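Protein of uncharacterized function (DUF1076) (Salmonella typhi, PDB 6IAI) is a type III secretion effector that acts as an E3/E4 ubiquitin ligase and binds K48- and K63-linked diubiquitin, represented here by its N-terminal part. Local coordinates at residues 71-74 and 78-81; 37-42 and 109-114; 64-69 and 95-100; 48-53 and 57-62. All blocks are in the same frame, centred on the assembly; numbering follows the deposited sequence.

In the fold
The four contacts show how a small alpha/beta domain is closed round one mixed sheet. Contact 4 packs helix 41-53 on strand 59-63, and contact 3 ties the start of strand 66-71 to helix 91-113; these strands are neighbours, and the contact centres lie about 18 Å apart. Contact 2 joins the loop leading into helix 41-53 to the C-terminal turns of helix 91-113 and is coupled to contact 4, its centre about 14 Å away, through Arg48 NH1, which donates to Leu112 O at 2.7 Å. Contact 1 shapes the loop after strand 66-71, its centre about 10 Å from that of contact 4. Ligase chemistry probably belongs to the rest of the protein, as in NleG relatives.

Contact 1 of 4, residues 71-74 and 78-81; sequences SNRA and DNNT
Arg73 and Asn79 hold the two arms of this loop together by the one strong hydrogen bond between them: Arg73 N donates to Asn79 O at 3.0 Å, with an N-H...O angle of 164°. The remaining polar links are weak. Asn72 ND2 reaches the same Asn79 O at 2.9 Å but is badly angled; its CG sits between the backbone N and the carbonyl carbon (chi1 78°), which turns the amide to the side of the loop where that oxygen lies. Ala74 N is shared weakly between Thr81 OG1 at 3.1 Å and Thr81 O at 3.4 Å, and Asn72 CA makes a C-H...O contact to Thr81 O.

The segments belong to the connection between strand 66-71 and strand 83-85, antiparallel neighbours in the sheet. Its returning arm is shaped by an Asx turn, in which Asp78 OD1 accepts from Asn80 N, and by an inverse gamma turn centred on Asn80. Thr81 OG1 also bonds to Asp78 O, at 2.9 Å.

Van der Waals contact accompanies the polar links. The extended Arg73 chain runs alongside Asn79, pointing the same way, with Arg73 CG 3.5 Å from Asn79 ND2 and the guanidinium and amide planes 39° apart. Ala74 CB rests on Thr81 OG1.

Contact 2 of 4, residues 37-42 and 109-114; sequences DKLSEN and ERQLNT
Leu39 N donates to Gln111 OE1 at 2.8 Å, an almost straight bond with an N-H...O angle of 162°, the donor tilted 20° from the plane of the amide. The other half of the same amide faces the preceding peptide: Gln111 NE2 reaches Asp37 O at 3.3 Å, a weak bond. One glutamine thus lies against an extended piece of chain, using its acceptor and its donor on backbone groups two residues apart, as a neighbouring strand might. The pairing should discourage the amide from flipping. Gln111 gets there because its chain runs straight out beyond CG (chi2 178°), spanning the distance between the last turns of its helix and the loop.

Aliphatic groups flank the carbonyl. Lys38 CD passes 3.3 Å from Gln111 OE1, while Leu39 CB lies 3.7 Å from the same oxygen. The lysine chain bends at chi2 and chi4, bringing Lys38 NZ back to its own segment, where it donates to Leu39 O at 2.8 Å and forms a salt bridge with Glu41 OE1, also at 2.8 Å. Glu41 opens helix 41-53, with Ser40 as N-cap, its OG bonded to Asp43 N.

Gln111 also packs on Leu44, and Leu39 and Leu112 both rest on Ile47, so the C-terminal turns of helix 91-113 lie beside helix 41-53 and the loop leading into it.

Contact 3 of 4, residues 64-69 and 95-100; sequences RDLLYE and RERHIE
Arg97 reaches from its helix to grip Asp65 just before a strand. From a CB directed toward the strand, the chain bends at chi2 (-76°) and again at chi3, so the guanidinium turns across to lie between the two acidic partners. Arg97 NE donates to Glu100 OE1, three residues on, at 2.7 Å; Arg97 NH2 shares that oxygen at 2.9 Å, both arriving from the same face of the carboxylate.

CZ lies beneath Leu66: Leu66 CD2 sits 3.8 Å above the guanidinium plane of Arg97, over its centre, while Leu66 CD1 comes within 3.7 Å of Glu100 OE2. With a carboxylate on two of its edges and a leucine over one face, the guanidinium is fixed in rotation, and its positive charge is probably stabilised. This salt-bridge network lies where the long helix 91-113, kinked here, meets the start of strand 66-71 in a two-layer alpha/beta arrangement; further along the interface Tyr68 meets Trp101 edge-to-face.

At the tip the grip on Asp65 is end-on. Arg97 NH1 donates to Asp65 OD2 at 2.8 Å and Arg97 NH2 to Asp65 OD1 at 3.1 Å, the latter nearly straight at 172° and met on the syn side. Both acceptors lie close to the guanidinium plane, although the carboxylate is turned 28° against it.

Contact 4 of 4, residues 48-53 and 57-62; sequences RDTAIQ and RKIQVQ
Ile59 and Thr50 make the close part of this contact, side chains crossing at about a right angle. The delta methyl does the touching: Ile59 CD1 lies 3.9 Å from Thr50 CG2 and 4.0 Å from the backbone Ala51 N, so it is laid against the wall of the helix. Ala51 CB is a looser neighbour, 4.5 Å from Ile59 CD1. The gamma methyl faces the main chain, with Ile59 CG2 4.1 Å from Thr50 O. With CG1 held between the backbone N and the carbonyl carbon (chi1 68°), the isoleucine presents both branches to the helix. Thr50 offers its methyl to this apolar patch and turns its hydroxyl the other way, back along the helix, where OG1 is hydrogen-bonded to Leu46 O. Leu23 packs on both Thr50 and Ile59, and Val70 on Ala51, so this part is buried.

Toward the end of the helix the two segments separate and polar groups take over. A water bridges them there, 2.7 Å from Ala51 O and 2.7 Å from Arg57 O; the latter also accepts from Asn54 ND2. Arg57 itself is exposed.

The apolar patch and the water bridge together mark the return from helix to sheet in a beta-alpha-beta crossover: helix 41-53 connects the parallel neighbours 22-25 and 59-63 and packs its inward residues on the second strand.

Contact 1 of 4, residues 71-74 and 78-81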
loop_
_atom_site.group_PDB
_atom_site.type_symbol
_atom_site.label_atom_id
_atom_site.label_comp_id
_atom_site.label_asym_id
_atom_site.label_seq_id
_atom_site.Cartn_x
_atom_site.Cartn_y
_atom_site.Cartn_z
ATOM N N SER A 71 -7.611 -3.449 -2.487
ATOM C CA SER A 71 -8.439 -4.433 -3.168
ATOM C C SER A 71 -8.928 -3.883 -4.465
ATOM O O SER A 71 -9.020 -2.677 -4.614
ATOM C CB SER A 71 -9.615 -4.896 -2.298
ATOM O OG SER A 71 -10.190 -3.868 -1.508
ATOM N N ASN A 72 -9.188 -4.751 -5.426
ATOM C CA ASN A 72 -9.840 -4.346 -6.669
ATOM C C ASN A 72 -11.368 -4.580 -6.428
ATOM O O ASN A 72 -11.750 -4.810 -5.270
ATOM C CB ASN A 72 -9.260 -5.091 -7.888
ATOM C CG ASN A 72 -9.743 -6.504 -8.077
ATOM O OD1 ASN A 72 -9.960 -7.267 -7.126
ATOM N ND2 ASN A 72 -9.911 -6.880 -9.322
ATOM N N ARG A 73 -12.238 -4.503 -7.466
ATOM C CA ARG A 73 -13.705 -4.686 -7.284
ATOM C C ARG A 73 -14.244 -3.692 -6.245
ATOM O O ARG A 73 -14.987 -4.064 -5.340
ATOM C CB ARG A 73 -14.058 -6.155 -6.893
ATOM C CG ARG A 73 -13.685 -7.154 -7.966
ATOM C CD ARG A 73 -13.904 -8.565 -7.541
ATOM N NE ARG A 73 -13.492 -9.461 -8.620
ATOM C CZ ARG A 73 -13.670 -10.777 -8.612
ATOM N NH1 ARG A 73 -14.257 -11.368 -7.576
ATOM N NH2 ARG A 73 -13.262 -11.514 -9.637
ATOM N N ALA A 74 -13.786 -2.445 -6.331
ATOM C CA ALA A 74 -14.188 -1.388 -5.416
ATOM C C ALA A 74 -15.687 -1.071 -5.645
ATOM O O ALA A 74 -16.415 -0.779 -4.697
ATOM C CB ALA A 74 -13.335 -0.164 -5.661
ATOM N N ASP A 78 -17.094 -3.094 -12.674
ATOM C CA ASP A 78 -15.713 -2.845 -13.089
ATOM C C ASP A 78 -14.735 -3.383 -12.045
ATOM O O ASP A 78 -14.611 -2.814 -10.958
ATOM C CB ASP A 78 -15.485 -1.350 -13.377
ATOM C CG ASP A 78 -14.232 -1.047 -14.193
ATOM O OD1 ASP A 78 -13.302 -1.904 -14.217
ATOM O OD2 ASP A 78 -14.178 0.037 -14.813
ATOM N N ASN A 79 -14.058 -4.495 -12.380
ATOM C CA ASN A 79 -13.105 -5.176 -11.505
ATOM C C ASN A 79 -11.806 -4.394 -11.347
ATOM O O ASN A 79 -11.159 -4.509 -10.312
ATOM C CB ASN A 79 -12.832 -6.601 -12.008
ATOM C CG ASN A 79 -13.966 -7.576 -11.785
ATOM O OD1 ASN A 79 -13.892 -8.735 -12.196
ATOM N ND2 ASN A 79 -15.048 -7.145 -11.145
ATOM N N ASN A 80 -11.452 -3.572 -12.354
ATOM C CA ASN A 80 -10.244 -2.752 -12.340
ATOM C C ASN A 80 -10.493 -1.380 -11.724
ATOM O O ASN A 80 -10.114 -0.353 -12.284
ATOM C CB ASN A 80 -9.601 -2.668 -13.733
ATOM C CG ASN A 80 -9.310 -4.018 -14.350
ATOM O OD1 ASN A 80 -9.331 -5.067 -13.685
ATOM N ND2 ASN A 80 -9.075 -4.030 -15.655
ATOM N N THR A 81 -11.135 -1.386 -10.556
ATOM C CA THR A 81 -11.366 -0.223 -9.718
ATOM C C THR A 81 -10.702 -0.608 -8.414
ATOM O O THR A 81 -10.848 -1.746 -7.987
ATOM C CB THR A 81 -12.869 0.148 -9.600
ATOM O OG1 THR A 81 -13.613 -0.921 -9.006
ATOM C CG2 THR A 81 -13.468 0.513 -10.916
#

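Contact 2 of 4, residues 37-42 and 109-114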
loop_
_atom_site.group_PDB
_atom_site.type_symbol
_atom_site.label_atom_id
_atom_site.label_comp_id
_atom_site.label_asym_id
_atom_site.label_seq_id
_atom_site.Cartn_x
_atom_site.Cartn_y
_atom_site.Cartn_z
ATOM N N ASP A 37 5.042 10.568 -2.778
ATOM C CA ASP A 37 5.098 11.164 -4.103
ATOM C C ASP A 37 4.494 10.118 -5.048
ATOM O O ASP A 37 3.979 9.094 -4.595
ATOM C CB ASP A 37 6.569 11.479 -4.494
ATOM C CG ASP A 37 6.802 12.614 -5.485
ATOM O OD1 ASP A 37 5.861 12.952 -6.245
ATOM O OD2 ASP A 37 7.945 13.135 -5.533
ATOM N N LYS A 38 4.578 10.358 -6.356
ATOM C CA LYS A 38 4.068 9.454 -7.367
ATOM C C LYS A 38 4.934 8.167 -7.415
ATOM O O LYS A 38 6.152 8.264 -7.552
ATOM C CB LYS A 38 4.005 10.215 -8.721
ATOM C CG LYS A 38 3.767 9.384 -9.991
ATOM C CD LYS A 38 2.405 8.643 -10.041
ATOM C CE LYS A 38 2.125 8.035 -11.398
ATOM N NZ LYS A 38 3.238 7.160 -11.890
ATOM N N LEU A 39 4.311 6.975 -7.248
ATOM C CA LEU A 39 5.000 5.687 -7.362
ATOM C C LEU A 39 5.298 5.450 -8.839
ATOM O O LEU A 39 4.636 6.039 -9.689
ATOM C CB LEU A 39 4.140 4.504 -6.863
ATOM C CG LEU A 39 3.572 4.444 -5.441
ATOM C CD1 LEU A 39 3.332 3.003 -5.048
ATOM C CD2 LEU A 39 4.463 5.078 -4.421
ATOM N N SER A 40 6.248 4.550 -9.162
ATOM C CA SER A 40 6.535 4.264 -10.573
ATOM C C SER A 40 5.341 3.515 -11.198
ATOM O O SER A 40 4.510 2.972 -10.467
ATOM C CB SER A 40 7.840 3.475 -10.717
ATOM O OG SER A 40 7.697 2.069 -10.569
ATOM N N GLU A 41 5.260 3.478 -12.528
ATOM C CA GLU A 41 4.205 2.761 -13.230
ATOM C C GLU A 41 4.307 1.265 -12.995
ATOM O O GLU A 41 3.270 0.603 -12.867
ATOM C CB GLU A 41 4.212 3.094 -14.740
ATOM C CG GLU A 41 3.682 4.492 -15.051
ATOM C CD GLU A 41 2.252 4.809 -14.642
ATOM O OE1 GLU A 41 2.024 5.913 -14.095
ATOM O OE2 GLU A 41 1.360 3.957 -14.865
ATOM N N ASN A 42 5.553 0.729 -12.908
ATOM C CA ASN A 42 5.815 -0.692 -12.615
ATOM C C ASN A 42 5.297 -1.049 -11.216
ATOM O O ASN A 42 4.717 -2.105 -11.065
ATOM C CB ASN A 42 7.310 -1.014 -12.687
ATOM C CG ASN A 42 7.916 -1.121 -14.058
ATOM O OD1 ASN A 42 7.284 -1.558 -15.031
ATOM N ND2 ASN A 42 9.221 -0.876 -14.111
ATOM N N GLU A 109 -4.754 5.570 -3.685
ATOM C CA GLU A 109 -6.013 5.289 -4.410
ATOM C C GLU A 109 -6.107 6.065 -5.720
ATOM O O GLU A 109 -6.371 5.482 -6.773
ATOM C CB GLU A 109 -7.220 5.579 -3.515
ATOM C CG GLU A 109 -8.424 4.761 -3.933
ATOM C CD GLU A 109 -9.611 4.941 -3.029
ATOM O OE1 GLU A 109 -9.625 4.322 -1.941
ATOM O OE2 GLU A 109 -10.503 5.742 -3.384
ATOM N N ARG A 110 -5.796 7.358 -5.659
ATOM C CA ARG A 110 -5.795 8.260 -6.807
ATOM C C ARG A 110 -4.833 7.771 -7.869
ATOM O O ARG A 110 -5.203 7.722 -9.032
ATOM C CB ARG A 110 -5.453 9.683 -6.334
ATOM C CG ARG A 110 -5.637 10.778 -7.381
ATOM C CD ARG A 110 -5.425 12.145 -6.757
ATOM N NE ARG A 110 -6.491 12.507 -5.814
ATOM C CZ ARG A 110 -6.301 13.051 -4.611
ATOM N NH1 ARG A 110 -5.071 13.302 -4.172
ATOM N NH2 ARG A 110 -7.339 13.349 -3.841
ATOM N N GLN A 111 -3.609 7.351 -7.480
ATOM C CA GLN A 111 -2.610 6.841 -8.436
ATOM C C GLN A 111 -3.006 5.486 -9.039
ATOM O O GLN A 111 -2.765 5.241 -10.227
ATOM C CB GLN A 111 -1.243 6.748 -7.782
ATOM C CG GLN A 111 -0.659 8.096 -7.336
ATOM C CD GLN A 111 0.674 7.843 -6.665
ATOM O OE1 GLN A 111 1.536 7.128 -7.198
ATOM N NE2 GLN A 111 0.860 8.396 -5.468
ATOM N N LEU A 112 -3.609 4.600 -8.213
ATOM C CA LEU A 112 -4.060 3.286 -8.668
ATOM C C LEU A 112 -5.170 3.366 -9.723
ATOM O O LEU A 112 -5.235 2.501 -10.599
ATOM C CB LEU A 112 -4.549 2.435 -7.479
ATOM C CG LEU A 112 -3.454 1.879 -6.551
ATOM C CD1 LEU A 112 -4.052 1.242 -5.338
ATOM C CD2 LEU A 112 -2.483 0.959 -7.295
ATOM N N ASN A 113 -6.080 4.373 -9.599
ATOM C CA ASN A 113 -7.213 4.541 -10.508
ATOM C C ASN A 113 -6.965 5.555 -11.635
ATOM O O ASN A 113 -7.801 5.658 -12.527
ATOM C CB ASN A 113 -8.482 4.856 -9.735
ATOM C CG ASN A 113 -8.905 3.775 -8.792
ATOM O OD1 ASN A 113 -9.310 2.675 -9.191
ATOM N ND2 ASN A 113 -8.815 4.054 -7.514
ATOM N N THR A 114 -5.834 6.293 -11.620
ATOM C CA THR A 114 -5.480 7.180 -12.732
ATOM C C THR A 114 -4.570 6.404 -13.675
ATOM O O THR A 114 -4.899 6.242 -14.844
ATOM C CB THR A 114 -4.823 8.487 -12.270
ATOM O OG1 THR A 114 -3.831 8.191 -11.308
ATOM C CG2 THR A 114 -5.805 9.470 -11.680
#

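Contact 3 of 4, residues 64-69 and 95-100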
loop_
_atom_site.group_PDB
_atom_site.type_symbol
_atom_site.label_atom_id
_atom_site.label_comp_id
_atom_site.label_asym_id
_atom_site.label_seq_id
_atom_site.Cartn_x
_atom_site.Cartn_y
_atom_site.Cartn_z
ATOM N N ARG A 64 7.011 3.134 2.879
ATOM C CA ARG A 64 7.840 3.637 3.980
ATOM C C ARG A 64 7.621 2.711 5.180
ATOM O O ARG A 64 7.879 1.519 5.078
ATOM C CB ARG A 64 7.516 5.100 4.355
ATOM C CG ARG A 64 8.065 6.135 3.406
ATOM C CD ARG A 64 8.194 7.476 4.123
ATOM N NE ARG A 64 9.520 7.764 4.698
ATOM C CZ ARG A 64 10.650 7.966 4.013
ATOM N NH1 ARG A 64 10.672 7.829 2.690
ATOM N NH2 ARG A 64 11.777 8.253 4.651
ATOM N N ASP A 65 7.060 3.233 6.266
ATOM C CA ASP A 65 6.805 2.470 7.490
ATOM C C ASP A 65 5.306 2.272 7.796
ATOM O O ASP A 65 4.972 1.771 8.867
ATOM C CB ASP A 65 7.553 3.123 8.680
ATOM C CG ASP A 65 7.103 4.535 9.023
ATOM O OD1 ASP A 65 6.829 5.332 8.073
ATOM O OD2 ASP A 65 7.048 4.858 10.225
ATOM N N LEU A 66 4.408 2.638 6.868
ATOM C CA LEU A 66 2.977 2.441 7.093
ATOM C C LEU A 66 2.402 1.365 6.171
ATOM O O LEU A 66 2.914 1.149 5.067
ATOM C CB LEU A 66 2.185 3.766 6.991
ATOM C CG LEU A 66 2.549 4.885 8.002
ATOM C CD1 LEU A 66 2.026 6.236 7.536
ATOM C CD2 LEU A 66 2.092 4.538 9.435
ATOM N N LEU A 67 1.355 0.671 6.656
ATOM C CA LEU A 67 0.642 -0.394 5.954
ATOM C C LEU A 67 -0.678 0.111 5.427
ATOM O O LEU A 67 -1.439 0.746 6.164
ATOM C CB LEU A 67 0.350 -1.615 6.855
ATOM C CG LEU A 67 1.492 -2.284 7.569
ATOM C CD1 LEU A 67 1.009 -3.578 8.228
ATOM C CD2 LEU A 67 2.664 -2.531 6.629
ATOM N N TYR A 68 -0.977 -0.263 4.172
ATOM C CA TYR A 68 -2.189 0.072 3.428
ATOM C C TYR A 68 -2.839 -1.202 2.940
ATOM O O TYR A 68 -2.151 -2.153 2.613
ATOM C CB TYR A 68 -1.839 0.990 2.246
ATOM C CG TYR A 68 -1.123 2.245 2.710
ATOM C CD1 TYR A 68 0.256 2.244 2.934
ATOM C CD2 TYR A 68 -1.834 3.405 3.019
ATOM C CE1 TYR A 68 0.909 3.373 3.429
ATOM C CE2 TYR A 68 -1.188 4.544 3.496
ATOM C CZ TYR A 68 0.184 4.525 3.692
ATOM O OH TYR A 68 0.819 5.631 4.182
ATOM N N GLU A 69 -4.169 -1.245 2.951
ATOM C CA GLU A 69 -4.957 -2.374 2.466
ATOM C C GLU A 69 -5.503 -2.005 1.125
ATOM O O GLU A 69 -6.043 -0.912 0.981
ATOM C CB GLU A 69 -6.077 -2.705 3.436
ATOM C CG GLU A 69 -5.560 -3.076 4.819
ATOM C CD GLU A 69 -6.590 -3.192 5.926
ATOM O OE1 GLU A 69 -7.601 -2.447 5.907
ATOM O OE2 GLU A 69 -6.319 -3.962 6.877
ATOM N N ARG A 95 -2.969 7.521 16.802
ATOM C CA ARG A 95 -2.958 8.847 17.455
ATOM C C ARG A 95 -1.909 9.763 16.812
ATOM O O ARG A 95 -2.180 10.939 16.531
ATOM C CB ARG A 95 -2.605 8.654 18.945
ATOM C CG ARG A 95 -2.708 9.870 19.858
ATOM C CD ARG A 95 -2.314 9.493 21.285
ATOM N NE ARG A 95 -3.226 8.499 21.864
ATOM C CZ ARG A 95 -2.844 7.436 22.566
ATOM N NH1 ARG A 95 -1.556 7.217 22.805
ATOM N NH2 ARG A 95 -3.747 6.587 23.041
ATOM N N GLU A 96 -0.715 9.192 16.588
ATOM C CA GLU A 96 0.466 9.826 16.042
ATOM C C GLU A 96 0.481 9.963 14.517
ATOM O O GLU A 96 1.076 10.921 14.025
ATOM C CB GLU A 96 1.687 9.015 16.495
ATOM C CG GLU A 96 2.941 9.818 16.751
ATOM C CD GLU A 96 4.126 8.937 17.080
ATOM O OE1 GLU A 96 4.083 8.254 18.129
ATOM O OE2 GLU A 96 5.082 8.902 16.269
ATOM N N ARG A 97 -0.116 9.004 13.757
ATOM C CA ARG A 97 0.023 9.013 12.291
ATOM C C ARG A 97 -1.244 9.120 11.442
ATOM O O ARG A 97 -1.099 9.264 10.228
ATOM C CB ARG A 97 0.788 7.760 11.816
ATOM C CG ARG A 97 1.913 7.240 12.716
ATOM C CD ARG A 97 3.179 8.061 12.642
ATOM N NE ARG A 97 3.705 8.129 11.284
ATOM C CZ ARG A 97 4.573 7.267 10.759
ATOM N NH1 ARG A 97 5.015 6.239 11.473
ATOM N NH2 ARG A 97 5.000 7.423 9.514
ATOM N N HIS A 98 -2.451 9.061 12.030
ATOM C CA HIS A 98 -3.713 9.047 11.282
ATOM C C HIS A 98 -3.827 10.075 10.156
ATOM O O HIS A 98 -4.326 9.709 9.090
ATOM C CB HIS A 98 -4.942 9.122 12.191
ATOM C CG HIS A 98 -5.076 10.381 12.987
ATOM N ND1 HIS A 98 -6.061 11.304 12.702
ATOM C CD2 HIS A 98 -4.374 10.807 14.065
ATOM C CE1 HIS A 98 -5.919 12.264 13.601
ATOM N NE2 HIS A 98 -4.918 12.003 14.444
ATOM N N ILE A 99 -3.347 11.318 10.353
ATOM C CA ILE A 99 -3.429 12.355 9.328
ATOM C C ILE A 99 -2.628 11.978 8.083
ATOM O O ILE A 99 -3.219 11.946 7.007
ATOM C CB ILE A 99 -3.088 13.783 9.853
ATOM C CG1 ILE A 99 -4.098 14.226 10.956
ATOM C CG2 ILE A 99 -3.068 14.799 8.687
ATOM C CD1 ILE A 99 -3.550 15.348 11.939
ATOM N N GLU A 100 -1.310 11.678 8.215
ATOM C CA GLU A 100 -0.498 11.313 7.041
ATOM C C GLU A 100 -0.925 9.991 6.450
ATOM O O GLU A 100 -0.888 9.842 5.232
ATOM C CB GLU A 100 1.026 11.338 7.297
ATOM C CG GLU A 100 1.512 10.393 8.371
ATOM C CD GLU A 100 2.967 9.988 8.264
ATOM O OE1 GLU A 100 3.637 9.977 9.317
ATOM O OE2 GLU A 100 3.441 9.682 7.148
#

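Contact 4 of 4, residues 48-53 and 57-62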
loop_
_atom_site.group_PDB
_atom_site.type_symbol
_atom_site.label_atom_id
_atom_site.label_comp_id
_atom_site.label_asym_id
_atom_site.label_seq_id
_atom_site.Cartn_x
_atom_site.Cartn_y
_atom_site.Cartn_z
ATOM N N ARG A 48 -1.790 -3.276 -8.731
ATOM C CA ARG A 48 -3.016 -3.546 -9.493
ATOM C C ARG A 48 -3.140 -5.024 -9.813
ATOM O O ARG A 48 -4.138 -5.631 -9.408
ATOM C CB ARG A 48 -3.077 -2.677 -10.782
ATOM C CG ARG A 48 -3.256 -1.181 -10.501
ATOM C CD ARG A 48 -3.610 -0.375 -11.737
ATOM N NE ARG A 48 -2.507 0.208 -12.501
ATOM C CZ ARG A 48 -2.150 1.487 -12.529
ATOM N NH1 ARG A 48 -2.820 2.383 -11.838
ATOM N NH2 ARG A 48 -1.146 1.879 -13.290
ATOM N N ASP A 49 -2.104 -5.627 -10.483
ATOM C CA ASP A 49 -2.088 -7.057 -10.838
ATOM C C ASP A 49 -2.246 -7.971 -9.621
ATOM O O ASP A 49 -3.014 -8.929 -9.675
ATOM C CB ASP A 49 -0.822 -7.437 -11.612
ATOM C CG ASP A 49 -0.699 -6.857 -13.018
ATOM O OD1 ASP A 49 -1.703 -6.286 -13.527
ATOM O OD2 ASP A 49 0.402 -6.982 -13.622
ATOM N N THR A 50 -1.557 -7.659 -8.512
ATOM C CA THR A 50 -1.639 -8.465 -7.286
ATOM C C THR A 50 -3.037 -8.395 -6.668
ATOM O O THR A 50 -3.578 -9.435 -6.277
ATOM C CB THR A 50 -0.502 -8.106 -6.313
ATOM O OG1 THR A 50 0.732 -8.138 -7.029
ATOM C CG2 THR A 50 -0.401 -9.068 -5.177
ATOM N N ALA A 51 -3.640 -7.180 -6.609
ATOM C CA ALA A 51 -4.992 -6.997 -6.079
ATOM C C ALA A 51 -5.999 -7.748 -6.970
ATOM O O ALA A 51 -6.853 -8.464 -6.447
ATOM C CB ALA A 51 -5.325 -5.516 -5.976
ATOM N N ILE A 52 -5.838 -7.657 -8.306
ATOM C CA ILE A 52 -6.683 -8.363 -9.261
ATOM C C ILE A 52 -6.646 -9.893 -9.004
ATOM O O ILE A 52 -7.705 -10.510 -8.837
ATOM C CB ILE A 52 -6.337 -7.986 -10.735
ATOM C CG1 ILE A 52 -6.823 -6.562 -11.064
ATOM C CG2 ILE A 52 -6.965 -9.005 -11.706
ATOM C CD1 ILE A 52 -6.106 -5.905 -12.201
ATOM N N GLN A 53 -5.428 -10.476 -8.905
ATOM C CA GLN A 53 -5.224 -11.911 -8.656
ATOM C C GLN A 53 -5.868 -12.386 -7.354
ATOM O O GLN A 53 -6.138 -13.580 -7.220
ATOM C CB GLN A 53 -3.725 -12.283 -8.685
ATOM C CG GLN A 53 -3.073 -12.269 -10.077
ATOM C CD GLN A 53 -1.554 -12.072 -10.027
ATOM O OE1 GLN A 53 -0.898 -12.077 -8.960
ATOM N NE2 GLN A 53 -0.961 -11.794 -11.178
ATOM N N ARG A 57 -10.329 -9.403 -2.557
ATOM C CA ARG A 57 -9.858 -9.612 -1.182
ATOM C C ARG A 57 -8.650 -8.741 -0.999
ATOM O O ARG A 57 -7.869 -8.560 -1.934
ATOM C CB ARG A 57 -9.507 -11.088 -0.891
ATOM C CG ARG A 57 -10.745 -11.934 -0.680
ATOM C CD ARG A 57 -10.459 -13.441 -0.646
ATOM N NE ARG A 57 -10.031 -13.941 -1.961
ATOM C CZ ARG A 57 -10.852 -14.206 -2.981
ATOM N NH1 ARG A 57 -12.165 -14.043 -2.850
ATOM N NH2 ARG A 57 -10.367 -14.651 -4.134
ATOM N N LYS A 58 -8.519 -8.166 0.178
ATOM C CA LYS A 58 -7.440 -7.255 0.493
ATOM C C LYS A 58 -6.031 -7.863 0.464
ATOM O O LYS A 58 -5.804 -8.980 0.942
ATOM C CB LYS A 58 -7.695 -6.590 1.856
ATOM C CG LYS A 58 -8.718 -5.460 1.772
ATOM C CD LYS A 58 -9.199 -5.064 3.155
ATOM C CE LYS A 58 -10.118 -3.866 3.098
ATOM N NZ LYS A 58 -10.606 -3.479 4.455
ATOM N N ILE A 59 -5.094 -7.099 -0.107
ATOM C CA ILE A 59 -3.665 -7.350 -0.062
ATOM C C ILE A 59 -3.103 -6.193 0.792
ATOM O O ILE A 59 -3.758 -5.147 0.934
ATOM C CB ILE A 59 -2.974 -7.447 -1.456
ATOM C CG1 ILE A 59 -2.948 -6.110 -2.201
ATOM C CG2 ILE A 59 -3.574 -8.574 -2.307
ATOM C CD1 ILE A 59 -1.839 -5.974 -3.218
ATOM N N GLN A 60 -1.899 -6.363 1.342
ATOM C CA GLN A 60 -1.252 -5.301 2.116
ATOM C C GLN A 60 -0.098 -4.722 1.350
ATOM O O GLN A 60 0.614 -5.435 0.635
ATOM C CB GLN A 60 -0.808 -5.800 3.483
ATOM C CG GLN A 60 -1.986 -5.984 4.419
ATOM C CD GLN A 60 -1.530 -6.564 5.692
ATOM O OE1 GLN A 60 -1.076 -5.842 6.573
ATOM N NE2 GLN A 60 -1.622 -7.880 5.809
ATOM N N VAL A 61 0.066 -3.400 1.471
ATOM C CA VAL A 61 1.102 -2.639 0.796
ATOM C C VAL A 61 1.837 -1.783 1.833
ATOM O O VAL A 61 1.202 -1.007 2.569
ATOM C CB VAL A 61 0.547 -1.827 -0.420
ATOM C CG1 VAL A 61 1.614 -0.909 -1.016
ATOM C CG2 VAL A 61 0.002 -2.769 -1.499
ATOM N N GLN A 62 3.177 -1.967 1.919
ATOM C CA GLN A 62 3.991 -1.194 2.833
ATOM C C GLN A 62 4.692 -0.109 2.030
ATOM O O GLN A 62 5.415 -0.404 1.089
ATOM C CB GLN A 62 4.982 -2.064 3.608
ATOM C CG GLN A 62 5.692 -1.315 4.752
ATOM C CD GLN A 62 6.644 -2.192 5.530
ATOM O OE1 GLN A 62 7.240 -3.131 5.010
ATOM N NE2 GLN A 62 6.797 -1.914 6.801
HETATM O O HOH W 1 -8.213 -7.445 -4.326
#